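Rab GDP-dissociation inhibitor (Saccharomyces cerevisiae, PDB 2BCG) inhibits the dissociation of GDP from the Rab GTPase SEC4 and extracts GDP-bound YPT7 from vacuolar membranes in yeast. Local coordinates at residues Q57-F62 with I389-M394; R312-L317 with L363-T368. All coordinates share one frame; numbering follows the deposited sequence.

Contact 1 (Q57-F62 with I389-M394)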
loop_
_atom_site.group_PDB
_atom_site.type_symbol
_atom_site.label_atom_id
_atom_site.label_comp_id
_atom_site.label_asym_id
_atom_site.label_seq_id
_atom_site.Cartn_x
_atom_site.Cartn_y
_atom_site.Cartn_z
ATOM N N GLN A 57 0.254 13.864 12.636
ATOM C CA GLN A 57 1.582 13.255 12.531
ATOM C C GLN A 57 2.558 13.995 11.637
ATOM O O GLN A 57 3.767 14.032 11.872
ATOM C CB GLN A 57 1.477 11.792 12.086
ATOM C CG GLN A 57 1.473 10.874 13.240
ATOM C CD GLN A 57 2.686 11.115 14.172
ATOM O OE1 GLN A 57 3.857 11.141 13.730
ATOM N NE2 GLN A 57 2.401 11.332 15.459
ATOM N N LEU A 58 2.023 14.594 10.575
ATOM C CA LEU A 58 2.843 15.412 9.737
ATOM C C LEU A 58 3.434 16.607 10.526
ATOM O O LEU A 58 4.600 16.970 10.329
ATOM C CB LEU A 58 2.005 15.869 8.538
ATOM C CG LEU A 58 2.601 15.877 7.160
ATOM C CD1 LEU A 58 3.271 14.569 6.750
ATOM C CD2 LEU A 58 1.522 16.286 6.193
ATOM N N TYR A 59 2.614 17.252 11.372
ATOM C CA TYR A 59 3.112 18.363 12.199
ATOM C C TYR A 59 4.141 17.886 13.199
ATOM O O TYR A 59 5.171 18.520 13.410
ATOM C CB TYR A 59 1.951 19.073 12.916
ATOM C CG TYR A 59 1.260 20.118 12.059
ATOM C CD1 TYR A 59 1.722 21.446 12.036
ATOM C CD2 TYR A 59 0.179 19.778 11.233
ATOM C CE1 TYR A 59 1.099 22.405 11.220
ATOM C CE2 TYR A 59 -0.443 20.725 10.418
ATOM C CZ TYR A 59 0.019 22.045 10.433
ATOM O OH TYR A 59 -0.591 22.965 9.620
ATOM N N GLU A 60 3.859 16.734 13.811
ATOM C CA GLU A 60 4.791 16.174 14.796
ATOM C C GLU A 60 6.152 15.883 14.187
ATOM O O GLU A 60 7.192 16.140 14.793
ATOM C CB GLU A 60 4.220 14.890 15.422
ATOM C CG GLU A 60 3.057 15.133 16.357
ATOM C CD GLU A 60 3.393 16.051 17.557
ATOM O OE1 GLU A 60 4.503 15.937 18.142
ATOM O OE2 GLU A 60 2.519 16.888 17.901
ATOM N N LYS A 61 6.142 15.387 12.954
ATOM C CA LYS A 61 7.352 14.988 12.281
ATOM C C LYS A 61 8.165 16.145 11.694
ATOM O O LYS A 61 9.408 16.092 11.686
ATOM C CB LYS A 61 6.967 14.017 11.161
ATOM C CG LYS A 61 7.957 12.963 10.859
ATOM C CD LYS A 61 7.277 11.838 10.039
ATOM C CE LYS A 61 8.263 10.705 9.783
ATOM N NZ LYS A 61 9.419 11.224 8.976
ATOM N N PHE A 62 7.488 17.169 11.149
ATOM C CA PHE A 62 8.195 18.130 10.296
ATOM C C PHE A 62 8.150 19.583 10.768
ATOM O O PHE A 62 8.765 20.447 10.121
ATOM C CB PHE A 62 7.681 18.060 8.851
ATOM C CG PHE A 62 7.897 16.736 8.185
ATOM C CD1 PHE A 62 9.177 16.323 7.797
ATOM C CD2 PHE A 62 6.821 15.919 7.905
ATOM C CE1 PHE A 62 9.384 15.085 7.179
ATOM C CE2 PHE A 62 7.013 14.664 7.276
ATOM C CZ PHE A 62 8.289 14.267 6.893
ATOM N N ILE A 389 0.578 28.061 -1.835
ATOM C CA ILE A 389 0.749 26.827 -1.034
ATOM C C ILE A 389 0.300 27.124 0.403
ATOM O O ILE A 389 0.736 28.132 1.006
ATOM C CB ILE A 389 2.231 26.324 -1.076
ATOM C CG1 ILE A 389 2.668 25.954 -2.513
ATOM C CG2 ILE A 389 2.429 25.183 -0.050
ATOM C CD1 ILE A 389 4.193 25.867 -2.722
ATOM N N GLU A 390 -0.583 26.287 0.935
ATOM C CA GLU A 390 -1.106 26.489 2.288
ATOM C C GLU A 390 -0.086 26.153 3.352
ATOM O O GLU A 390 0.076 26.897 4.324
ATOM C CB GLU A 390 -2.375 25.680 2.502
ATOM C CG GLU A 390 -3.035 25.903 3.837
ATOM C CD GLU A 390 -4.504 25.571 3.806
ATOM O OE1 GLU A 390 -4.892 24.683 3.014
ATOM O OE2 GLU A 390 -5.278 26.192 4.568
ATOM N N GLU A 391 0.549 24.988 3.189
ATOM C CA GLU A 391 1.581 24.539 4.139
ATOM C C GLU A 391 2.570 23.668 3.410
ATOM O O GLU A 391 2.229 22.980 2.438
ATOM C CB GLU A 391 0.905 23.749 5.259
ATOM C CG GLU A 391 1.742 23.480 6.480
ATOM C CD GLU A 391 2.321 24.739 7.070
ATOM O OE1 GLU A 391 1.692 25.265 8.008
ATOM O OE2 GLU A 391 3.374 25.214 6.571
ATOM N N LYS A 392 3.796 23.704 3.897
ATOM C CA LYS A 392 4.880 22.864 3.386
ATOM C C LYS A 392 5.439 22.062 4.566
ATOM O O LYS A 392 5.661 22.634 5.666
ATOM C CB LYS A 392 6.031 23.735 2.867
ATOM C CG LYS A 392 5.781 24.538 1.638
ATOM C CD LYS A 392 7.041 25.325 1.308
ATOM C CE LYS A 392 6.823 26.152 0.066
ATOM N NZ LYS A 392 7.895 27.198 -0.079
ATOM N N PHE A 393 5.710 20.779 4.330
ATOM C CA PHE A 393 6.386 19.926 5.314
ATOM C C PHE A 393 7.619 19.342 4.640
ATOM O O PHE A 393 7.496 18.548 3.698
ATOM C CB PHE A 393 5.449 18.828 5.789
ATOM C CG PHE A 393 4.146 19.347 6.357
ATOM C CD1 PHE A 393 3.989 19.569 7.734
ATOM C CD2 PHE A 393 3.069 19.631 5.515
ATOM C CE1 PHE A 393 2.762 20.070 8.265
ATOM C CE2 PHE A 393 1.859 20.121 6.054
ATOM C CZ PHE A 393 1.729 20.340 7.422
ATOM N N MET A 394 8.797 19.753 5.100
ATOM C CA MET A 394 10.018 19.470 4.372
ATOM C C MET A 394 10.837 18.440 5.118
ATOM O O MET A 394 11.048 18.562 6.331
ATOM C CB MET A 394 10.911 20.715 4.277
ATOM C CG MET A 394 10.248 22.053 3.948
ATOM S SD MET A 394 9.880 21.995 2.222
ATOM C CE MET A 394 11.487 22.213 1.504
HETATM O O HOH W 1 -0.170 25.532 10.258
HETATM O O HOH W 2 8.831 21.481 7.512
#

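Contact 2 (R312-L317 with L363-T368)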
loop_
_atom_site.group_PDB
_atom_site.type_symbol
_atom_site.label_atom_id
_atom_site.label_comp_id
_atom_site.label_asym_id
_atom_site.label_seq_id
_atom_site.Cartn_x
_atom_site.Cartn_y
_atom_site.Cartn_z
ATOM N N ARG A 312 12.269 15.882 0.097
ATOM C CA ARG A 312 10.856 15.648 -0.192
ATOM C C ARG A 312 10.043 16.721 0.517
ATOM O O ARG A 312 10.134 16.890 1.761
ATOM C CB ARG A 312 10.421 14.244 0.244
ATOM C CG ARG A 312 11.178 13.144 -0.536
ATOM C CD ARG A 312 10.891 11.757 -0.058
ATOM N NE ARG A 312 11.471 10.730 -0.940
ATOM C CZ ARG A 312 12.329 9.770 -0.560
ATOM N NH1 ARG A 312 12.720 9.658 0.694
ATOM N NH2 ARG A 312 12.744 8.869 -1.450
ATOM N N ALA A 313 9.325 17.493 -0.297
ATOM C CA ALA A 313 8.563 18.627 0.223
ATOM C C ALA A 313 7.107 18.278 -0.006
ATOM O O ALA A 313 6.651 18.248 -1.133
ATOM C CB ALA A 313 8.896 19.917 -0.532
ATOM N N ILE A 314 6.388 18.055 1.081
ATOM C CA ILE A 314 4.981 17.736 1.036
ATOM C C ILE A 314 4.206 19.043 1.155
ATOM O O ILE A 314 4.287 19.747 2.176
ATOM C CB ILE A 314 4.605 16.767 2.189
ATOM C CG1 ILE A 314 5.418 15.460 2.109
ATOM C CG2 ILE A 314 3.082 16.540 2.257
ATOM C CD1 ILE A 314 5.343 14.667 3.416
ATOM N N CYS A 315 3.513 19.404 0.073
ATOM C CA CYS A 315 2.787 20.670 0.031
ATOM C C CYS A 315 1.301 20.428 0.047
ATOM O O CYS A 315 0.825 19.517 -0.645
ATOM C CB CYS A 315 3.116 21.417 -1.249
ATOM S SG CYS A 315 4.901 21.760 -1.379
ATOM N N ILE A 316 0.589 21.230 0.838
ATOM C CA ILE A 316 -0.874 21.174 0.862
ATOM C C ILE A 316 -1.387 22.392 0.131
ATOM O O ILE A 316 -0.980 23.515 0.418
ATOM C CB ILE A 316 -1.452 21.169 2.282
ATOM C CG1 ILE A 316 -0.987 19.943 3.080
ATOM C CG2 ILE A 316 -2.994 21.254 2.210
ATOM C CD1 ILE A 316 -1.408 19.993 4.591
ATOM N N LEU A 317 -2.220 22.119 -0.866
ATOM C CA LEU A 317 -2.876 23.198 -1.633
ATOM C C LEU A 317 -4.346 23.132 -1.341
ATOM O O LEU A 317 -4.863 22.087 -0.978
ATOM C CB LEU A 317 -2.676 23.035 -3.132
ATOM C CG LEU A 317 -1.287 22.588 -3.629
ATOM C CD1 LEU A 317 -1.293 22.394 -5.109
ATOM C CD2 LEU A 317 -0.219 23.596 -3.269
ATOM N N LEU A 363 -2.556 17.315 -2.447
ATOM C CA LEU A 363 -1.228 17.061 -1.928
ATOM C C LEU A 363 -0.284 17.078 -3.133
ATOM O O LEU A 363 -0.515 16.422 -4.138
ATOM C CB LEU A 363 -1.151 15.681 -1.263
ATOM C CG LEU A 363 -1.971 15.503 0.036
ATOM C CD1 LEU A 363 -1.980 14.063 0.483
ATOM C CD2 LEU A 363 -1.375 16.393 1.117
ATOM N N ALA A 364 0.792 17.827 -3.013
ATOM C CA ALA A 364 1.790 17.894 -4.084
ATOM C C ALA A 364 3.110 17.632 -3.421
ATOM O O ALA A 364 3.574 18.438 -2.587
ATOM C CB ALA A 364 1.784 19.261 -4.739
ATOM N N ILE A 365 3.691 16.481 -3.731
ATOM C CA ILE A 365 4.945 16.128 -3.109
ATOM C C ILE A 365 6.063 16.262 -4.141
ATOM O O ILE A 365 6.050 15.619 -5.188
ATOM C CB ILE A 365 4.927 14.710 -2.553
ATOM C CG1 ILE A 365 3.726 14.535 -1.596
ATOM C CG2 ILE A 365 6.249 14.453 -1.839
ATOM C CD1 ILE A 365 3.694 13.155 -0.890
ATOM N N ILE A 366 6.994 17.155 -3.858
ATOM C CA ILE A 366 8.079 17.478 -4.781
ATOM C C ILE A 366 9.308 16.728 -4.283
ATOM O O ILE A 366 9.582 16.707 -3.069
ATOM C CB ILE A 366 8.389 18.990 -4.777
ATOM C CG1 ILE A 366 7.164 19.823 -5.242
ATOM C CG2 ILE A 366 9.597 19.290 -5.652
ATOM C CD1 ILE A 366 7.293 21.285 -4.825
ATOM N N SER A 367 10.074 16.148 -5.196
ATOM C CA SER A 367 11.300 15.476 -4.750
ATOM C C SER A 367 12.392 15.522 -5.788
ATOM O O SER A 367 12.132 15.553 -6.990
ATOM C CB SER A 367 11.010 14.051 -4.331
ATOM O OG SER A 367 10.698 13.277 -5.435
ATOM N N THR A 368 13.628 15.498 -5.296
ATOM C CA THR A 368 14.771 15.372 -6.180
ATOM C C THR A 368 15.969 14.997 -5.327
ATOM O O THR A 368 15.935 15.126 -4.092
ATOM C CB THR A 368 15.030 16.701 -6.935
ATOM O OG1 THR A 368 15.935 16.476 -8.031
ATOM C CG2 THR A 368 15.587 17.772 -5.973
HETATM O O HOH W 3 11.238 10.720 -3.702
#

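Contact 1 (Q57-F62 with I389-M394)
Phe-393 and Tyr-59 both set CG anti to the carbonyl carbon and beside the backbone N (chi1 -56° and -84°), and from these positions the two rings meet as a T-shaped pair. The edge of Phe-393 is turned to one face of Tyr-59, with CE1 of Phe-393 over the centre of the tyrosine ring, 3.8 Å above its plane; the planes stand at 85°. Leu-58 crosses Phe-393 at about a right angle and lays CD2 over one face of its ring, a CH-pi contact 3.9 Å from the centroid. Phe-62 closes on the root of the same side chain, its CD2 lying 3.8 Å from Phe-393 CB while its CB reaches the edge of that ring.

This is how helix 55-62 packs on strand 391-402, an outermost strand of the mixed sheet of the GDI fold, a fold related to that of FAD-dependent monooxygenases. Glu-390 and Glu-391 both face Ile-316 of strand 303-317, a classic beta bulge. Lys-63, just past the helix, makes a cation-pi contact with Phe-393, and in one of its two modelled conformers Glu-391 also forms a salt bridge through OE2 with Lys-63.

No direct hydrogen bond joins helix and strand here; water does the bridging. One water donates to Phe-62 O at 2.8 Å and accepts from Met-394 N at 3.0 Å, tying the last turn of the helix to the strand backbone. A second, hydrogen-bonded to Tyr-59 OH at 2.7 Å, donates to Glu-391 OE1 in that same conformer, so this bridge is tentative.

Contact 2 (R312-L317 with L363-T368)
Ala-313 with Ile-366, and Cys-315 with Ala-364, form the two hydrogen-bonded pairs of these antiparallel strands, each bonded both ways through the backbone. Ala-313 N donates to Ile-366 O at 2.9 Å, and Cys-315 N reaches Ala-364 O at 2.8 Å. Between these pairs, CA-H...O contacts fill in, as from Ile-365 CA to Ala-313 O.

Apolar packing holds both faces of the sheet. Ile-314 and Ile-365 lie side by side, pointing the same way, and CG1 of Ile-314 is 4.2 Å from CD1 of Ile-365. An alanine in place of Ile-365 would probably leave a gap beside Ile-314 CG1, where CD1 and CG2 now pack. On the opposite face, Cys-315 SG meets Ile-366 CD1 at 4.2 Å, and Phe-383 of helix 380-383 touches both residues.

Water enters at one end, accepting from Arg-312 NE at 2.8 Å and hydrogen-bonding Ser-367 OG, while Arg-312 NH2 bonds Tyr-417 O. The four cross-strand main-chain bonds thus fix the register, and apolar side chains on both faces suit the strand pair to the interior, with the polar side-chain bonding of Arg-312 and Ser-367 kept to one end.

Contacts 1 and 2 meet in one mixed sheet, where strand 303-317 lies between strands 362-369 and 391-402, and their centres are about 10 Å apart. Contact 2 is buried throughout and joins two inner strands. Contact 1 is only partly buried, at the sheet's outermost strand, where a helix packs on it. The chemistry follows: four direct backbone bonds and mainly aliphatic side chains in contact 2, aromatic packing in contact 1, where no direct hydrogen bond links the segments and water bridges helix to strand. The two contacts touch: Phe-393 N lies 2.8 Å from Ile-314 O, a probable hydrogen bond, and Met-394 SD packs 3.6 Å from Ala-313 CB. In sequence, contact 2 is nested within the long loop that contact 1 closes.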